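Local coordinates for protein NADPH-flavin oxidoreductase (Vibrio harveyi, PDB 1BKJ) that catalyses the NADPH-dependent reduction of FMN to FMNH2 as a homodimeric flavoprotein, supplying reduced flavin to luciferase for bioluminescence, at residues 115-118 / 119-122; 227-230 / 231-235. All coordinates share one frame; numbering follows the deposited sequence.

Contact 1. Residues 115-118 / 119-122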
ATOM      1  N   CYS A 115      -2.363  -2.819  10.165  1.00 12.07           N
ATOM      2  CA  CYS A 115      -3.110  -3.931  10.773  1.00 12.40           C
ATOM      3  C   CYS A 115      -2.173  -5.086  11.102  1.00 12.81           C
ATOM      4  O   CYS A 115      -2.153  -5.556  12.243  1.00 12.55           O
ATOM      5  CB  CYS A 115      -4.212  -4.433   9.838  1.00 11.61           C
ATOM      6  SG  CYS A 115      -5.613  -3.326   9.660  1.00 13.69           S
ATOM      7  N   LEU A 116      -1.340  -5.465  10.121  1.00 13.12           N
ATOM      8  CA  LEU A 116      -0.377  -6.557  10.280  1.00 13.55           C
ATOM      9  C   LEU A 116       0.673  -6.249  11.342  1.00 13.29           C
ATOM     10  O   LEU A 116       0.946  -7.111  12.179  1.00 12.51           O
ATOM     11  CB  LEU A 116       0.294  -6.942   8.947  1.00 13.89           C
ATOM     12  CG  LEU A 116       1.253  -8.148   8.981  1.00 15.17           C
ATOM     13  CD1 LEU A 116       0.550  -9.427   9.437  1.00 14.96           C
ATOM     14  CD2 LEU A 116       1.902  -8.359   7.626  1.00 15.65           C
ATOM     15  N   LEU A 117       1.227  -5.029  11.325  1.00 13.06           N
ATOM     16  CA  LEU A 117       2.222  -4.617  12.320  1.00 13.72           C
ATOM     17  C   LEU A 117       1.658  -4.610  13.745  1.00 13.54           C
ATOM     18  O   LEU A 117       2.316  -5.083  14.677  1.00 13.54           O
ATOM     19  CB  LEU A 117       2.832  -3.259  11.979  1.00 14.40           C
ATOM     20  CG  LEU A 117       3.865  -3.244  10.857  1.00 15.53           C
ATOM     21  CD1 LEU A 117       4.313  -1.821  10.637  1.00 15.76           C
ATOM     22  CD2 LEU A 117       5.063  -4.128  11.185  1.00 15.91           C
ATOM     23  N   ALA A 118       0.419  -4.146  13.897  1.00 14.00           N
ATOM     24  CA  ALA A 118      -0.255  -4.141  15.197  1.00 14.57           C
ATOM     25  C   ALA A 118      -0.369  -5.596  15.679  1.00 14.72           C
ATOM     26  O   ALA A 118       0.032  -5.908  16.795  1.00 15.54           O
ATOM     27  CB  ALA A 118      -1.634  -3.526  15.083  1.00 14.12           C
ATOM     28  N   ALA A 119      -0.788  -6.490  14.782  1.00 14.31           N
ATOM     29  CA  ALA A 119      -0.925  -7.915  15.103  1.00 14.56           C
ATOM     30  C   ALA A 119       0.409  -8.556  15.507  1.00 14.56           C
ATOM     31  O   ALA A 119       0.491  -9.180  16.553  1.00 14.86           O
ATOM     32  CB  ALA A 119      -1.560  -8.677  13.937  1.00 13.99           C
ATOM     33  N   GLU A 120       1.458  -8.315  14.721  1.00 14.70           N
ATOM     34  CA  GLU A 120       2.799  -8.848  14.983  1.00 15.46           C
ATOM     35  C   GLU A 120       3.392  -8.358  16.311  1.00 15.81           C
ATOM     36  O   GLU A 120       4.041  -9.127  17.013  1.00 16.25           O
ATOM     37  CB  GLU A 120       3.743  -8.538  13.813  1.00 14.59           C
ATOM     38  CG  GLU A 120       3.400  -9.336  12.548  1.00 14.57           C
ATOM     39  CD  GLU A 120       4.228  -8.970  11.314  1.00 15.21           C
ATOM     40  OE1 GLU A 120       4.802  -7.855  11.233  1.00 15.81           O
ATOM     41  OE2 GLU A 120       4.275  -9.806  10.394  1.00 15.35           O
ATOM     42  N   SER A 121       3.079  -7.117  16.688  1.00 15.75           N
ATOM     43  CA  SER A 121       3.562  -6.537  17.939  1.00 16.65           C
ATOM     44  C   SER A 121       2.946  -7.187  19.176  1.00 17.43           C
ATOM     45  O   SER A 121       3.507  -7.086  20.270  1.00 17.90           O
ATOM     46  CB  SER A 121       3.297  -5.041  17.968  1.00 15.88           C
ATOM     47  OG  SER A 121       1.941  -4.732  18.225  1.00 16.00           O
ATOM     48  N   MET A 122       1.801  -7.851  18.973  1.00 18.25           N
ATOM     49  CA  MET A 122       1.055  -8.562  20.020  1.00 19.07           C
ATOM     50  C   MET A 122       1.436 -10.037  20.063  1.00 18.97           C
ATOM     51  O   MET A 122       0.862 -10.811  20.825  1.00 20.14           O
ATOM     52  CB  MET A 122      -0.452  -8.446  19.776  1.00 20.36           C
ATOM     53  CG  MET A 122      -0.995  -7.031  19.842  1.00 23.54           C
ATOM     54  SD  MET A 122      -2.729  -6.902  19.307  1.00 28.60           S
ATOM     55  CE  MET A 122      -3.332  -5.925  20.634  1.00 27.79           C
TER
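Leu-116 swings CG away from its backbone N (chi1 -176°), while Glu-120, one turn on, runs extended beyond CG; together these torsions lay the carboxylate over the leucine's branched end. Glu-120 OE2 sits 3.7 Å from Leu-116 CG, with both leucine methyls a little farther off. The other oxygen, Glu-120 OE1, approaches Leu-117 CD2 at 3.7 Å, so each oxygen of the acid has an apolar neighbour on the preceding turn. The polar end is held from outside the helix: OE2 is hydrogen-bonded to ND1 of His-11, a residue that binds FMN, a bond consistent with a second-shell role for Glu-120 in orienting that ring. Leu-116 also packs on His-11.

These are the last two turns of the long helix 98-121 of the nitroreductase fold, resting on strand 149-158 through Leu-116 and Ala-119. Regular i to i+4 bonds hold them, among them Glu-120 N to Leu-116 O at 2.9 Å. At the end the pattern frays. Ala-118 O receives Ser-121 OG at 2.7 Å, and only weak bonds from Ser-121 N and from Met-122 N, the latter at 3.4 Å. The serine hydroxyl folds back because chi1 of 76° sets OG between its own backbone N and carbonyl carbon, and it reaches the acceptor tilted 21° from the carbonyl plane. Met-122 CG lies 3.4 Å from Ala-118 O. Ser-121 OG also makes a weak hydrogen bond to Asn-2 OD1 of the second subunit. Leu-117 packs on Asn-114 of that subunit.

Contact 2. Residues 227-230 / 231-235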
ATOM      1  N   HIS A 227      -7.546 -11.495 -16.769  1.00 15.09           N
ATOM      2  CA  HIS A 227      -8.943 -11.167 -16.451  1.00 14.29           C
ATOM      3  C   HIS A 227      -9.126  -9.962 -15.502  1.00 13.90           C
ATOM      4  O   HIS A 227     -10.262  -9.545 -15.254  1.00 14.12           O
ATOM      5  CB  HIS A 227      -9.627 -12.385 -15.812  1.00 14.84           C
ATOM      6  CG  HIS A 227      -8.971 -12.839 -14.542  1.00 15.57           C
ATOM      7  ND1 HIS A 227      -7.889 -13.689 -14.534  1.00 15.82           N
ATOM      8  CD2 HIS A 227      -9.188 -12.493 -13.249  1.00 15.42           C
ATOM      9  CE1 HIS A 227      -7.462 -13.843 -13.293  1.00 16.32           C
ATOM     10  NE2 HIS A 227      -8.234 -13.124 -12.495  1.00 16.19           N
ATOM     11  N   ILE A 228      -8.028  -9.453 -14.945  1.00 13.54           N
ATOM     12  CA  ILE A 228      -8.052  -8.352 -13.980  1.00 14.13           C
ATOM     13  C   ILE A 228      -8.623  -7.012 -14.461  1.00 14.53           C
ATOM     14  O   ILE A 228      -9.450  -6.435 -13.737  1.00 14.07           O
ATOM     15  CB  ILE A 228      -6.667  -8.240 -13.217  1.00 14.66           C
ATOM     16  CG1 ILE A 228      -6.537  -9.400 -12.220  1.00 14.61           C
ATOM     17  CG2 ILE A 228      -6.465  -6.870 -12.508  1.00 15.21           C
ATOM     18  CD1 ILE A 228      -7.572  -9.418 -11.093  1.00 14.72           C
ATOM     19  N   LEU A 229      -8.212  -6.528 -15.646  1.00 14.18           N
ATOM     20  CA  LEU A 229      -8.765  -5.270 -16.187  1.00 14.59           C
ATOM     21  C   LEU A 229     -10.269  -5.443 -16.507  1.00 14.78           C
ATOM     22  O   LEU A 229     -11.043  -4.564 -16.144  1.00 15.04           O
ATOM     23  CB  LEU A 229      -7.953  -4.686 -17.364  1.00 14.85           C
ATOM     24  CG  LEU A 229      -8.339  -3.292 -17.894  1.00 14.42           C
ATOM     25  CD1 LEU A 229      -8.146  -2.211 -16.832  1.00 15.37           C
ATOM     26  CD2 LEU A 229      -7.510  -2.972 -19.113  1.00 14.67           C
ATOM     27  N   PRO A 230     -10.703  -6.565 -17.167  1.00 14.32           N
ATOM     28  CA  PRO A 230     -12.145  -6.705 -17.420  1.00 14.42           C
ATOM     29  C   PRO A 230     -12.944  -6.791 -16.091  1.00 14.01           C
ATOM     30  O   PRO A 230     -14.058  -6.274 -16.001  1.00 13.88           O
ATOM     31  CB  PRO A 230     -12.229  -8.017 -18.200  1.00 14.62           C
ATOM     32  CG  PRO A 230     -11.022  -7.987 -18.999  1.00 15.15           C
ATOM     33  CD  PRO A 230      -9.969  -7.523 -18.027  1.00 14.51           C
ATOM     34  N   TYR A 231     -12.339  -7.395 -15.059  1.00 13.60           N
ATOM     35  CA  TYR A 231     -12.970  -7.485 -13.732  1.00 13.84           C
ATOM     36  C   TYR A 231     -13.154  -6.076 -13.122  1.00 13.50           C
ATOM     37  O   TYR A 231     -14.221  -5.782 -12.597  1.00 13.78           O
ATOM     38  CB  TYR A 231     -12.173  -8.379 -12.761  1.00 13.05           C
ATOM     39  CG  TYR A 231     -12.570  -8.195 -11.293  1.00 13.78           C
ATOM     40  CD1 TYR A 231     -13.855  -8.579 -10.832  1.00 13.38           C
ATOM     41  CD2 TYR A 231     -11.690  -7.560 -10.374  1.00 13.47           C
ATOM     42  CE1 TYR A 231     -14.258  -8.320  -9.488  1.00 13.44           C
ATOM     43  CE2 TYR A 231     -12.086  -7.307  -9.029  1.00 13.84           C
ATOM     44  CZ  TYR A 231     -13.372  -7.688  -8.603  1.00 13.23           C
ATOM     45  OH  TYR A 231     -13.773  -7.434  -7.312  1.00 12.80           O
ATOM     46  N   LEU A 232     -12.095  -5.261 -13.110  1.00 13.43           N
ATOM     47  CA  LEU A 232     -12.172  -3.903 -12.574  1.00 13.14           C
ATOM     48  C   LEU A 232     -13.213  -3.091 -13.345  1.00 13.57           C
ATOM     49  O   LEU A 232     -14.074  -2.471 -12.726  1.00 13.95           O
ATOM     50  CB  LEU A 232     -10.799  -3.217 -12.611  1.00 13.33           C
ATOM     51  CG  LEU A 232      -9.712  -3.690 -11.622  1.00 14.54           C
ATOM     52  CD1 LEU A 232      -8.403  -2.970 -11.898  1.00 14.15           C
ATOM     53  CD2 LEU A 232     -10.140  -3.474 -10.164  1.00 14.76           C
ATOM     54  N   ASN A 233     -13.201  -3.205 -14.679  1.00 13.71           N
ATOM     55  CA  ASN A 233     -14.151  -2.512 -15.561  1.00 14.37           C
ATOM     56  C   ASN A 233     -15.603  -2.929 -15.318  1.00 14.80           C
ATOM     57  O   ASN A 233     -16.493  -2.088 -15.416  1.00 15.67           O
ATOM     58  CB  ASN A 233     -13.810  -2.733 -17.043  1.00 14.11           C
ATOM     59  CG  ASN A 233     -12.498  -2.081 -17.471  1.00 14.41           C
ATOM     60  OD1 ASN A 233     -12.008  -2.362 -18.562  1.00 15.26           O
ATOM     61  ND2 ASN A 233     -11.924  -1.231 -16.628  1.00 13.74           N
ATOM     62  N   SER A 234     -15.831  -4.209 -14.979  1.00 14.67           N
ATOM     63  CA  SER A 234     -17.173  -4.752 -14.687  1.00 14.96           C
ATOM     64  C   SER A 234     -17.757  -4.166 -13.389  1.00 15.16           C
ATOM     65  O   SER A 234     -18.974  -4.165 -13.195  1.00 16.06           O
ATOM     66  CB  SER A 234     -17.165  -6.295 -14.608  1.00 14.68           C
ATOM     67  OG  SER A 234     -16.646  -6.789 -13.374  1.00 14.26           O
ATOM     68  N   LYS A 235     -16.875  -3.677 -12.513  1.00 14.73           N
ATOM     69  CA  LYS A 235     -17.284  -3.045 -11.259  1.00 14.67           C
ATOM     70  C   LYS A 235     -17.307  -1.518 -11.409  1.00 15.13           C
ATOM     71  O   LYS A 235     -17.601  -0.789 -10.463  1.00 14.92           O
ATOM     72  CB  LYS A 235     -16.375  -3.470 -10.092  1.00 14.36           C
ATOM     73  CG  LYS A 235     -16.287  -4.999  -9.805  1.00 13.59           C
ATOM     74  CD  LYS A 235     -17.638  -5.759  -9.710  1.00 14.16           C
ATOM     75  CE  LYS A 235     -18.608  -5.275  -8.613  1.00 14.34           C
ATOM     76  NZ  LYS A 235     -17.980  -5.175  -7.279  1.00 14.59           N
TER
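His-227 O takes the amide N of Tyr-231 at 3.0 Å and also lies against the tyrosine CB; the imidazole is engaged elsewhere, NE2 hydrogen-bonded to Arg-133 O. Ile-228 comes next. Ile-228 O accepts Leu-232 N at 3.0 Å and stands at the edge of the Tyr-231 ring, near the ring plane, 4.2 Å from Tyr-231 CD2. Beyond the backbone, Ile-228 CG2 meets Leu-232 CD1 in a loose apolar contact of 4.4 Å. The tyrosine ring leads away from this turn: Tyr-231 OH is hydrogen-bonded to Val-151 N of strand 149-158 and to Asp-140 OD2 of helix 136-142.

Leu-229 carries CG opposite its backbone N (chi1 -173°), which brings its branched end across the amide of Asn-233. Leu-229 CG lies 3.8 Å from Asn-233 OD1, and Leu-229 CD1 lies 3.9 Å from Asn-233 ND2, so both ends of the flat group border the leucine. Leu-229 O accepts Asn-233 N at 2.9 Å, while Asn-233 ND2 turns forward to Leu-237 O, tying the helix to the chain beyond it. Pro-230 has no amide hydrogen to give; its oxygen accepts Ser-234 N.

Ser-234 OG bends back to Tyr-231 O at 2.7 Å, and Lys-235, with NZ in a salt bridge to Asp-140, follows. Proline is well tolerated in a helix's first turn, and a serine hydroxyl bonded to the carbonyl three residues back is common in helices; helix 228-234 has both, and packs on strand 149-158 and on the second subunit.

Contact 1 closes helix 98-121 and contact 2 makes up the short helix 228-234, more than a hundred residues later in the chain. Their centres are 32 Å apart, with about 19 Å between nearest atoms, and they lie on opposite sides of the chain's centre. What they share is strand 149-158 of the antiparallel sheet: contact 1 rests on it through Met-155 and Leu-157, contact 2 through Ala-150. Both also touch the second subunit, so each joins sheet to dimer partner. The Leu-116 side chain in contact 1 comes within about 7 Å of a bound FMN, that of Ile-228 in contact 2 within about 12 Å of one.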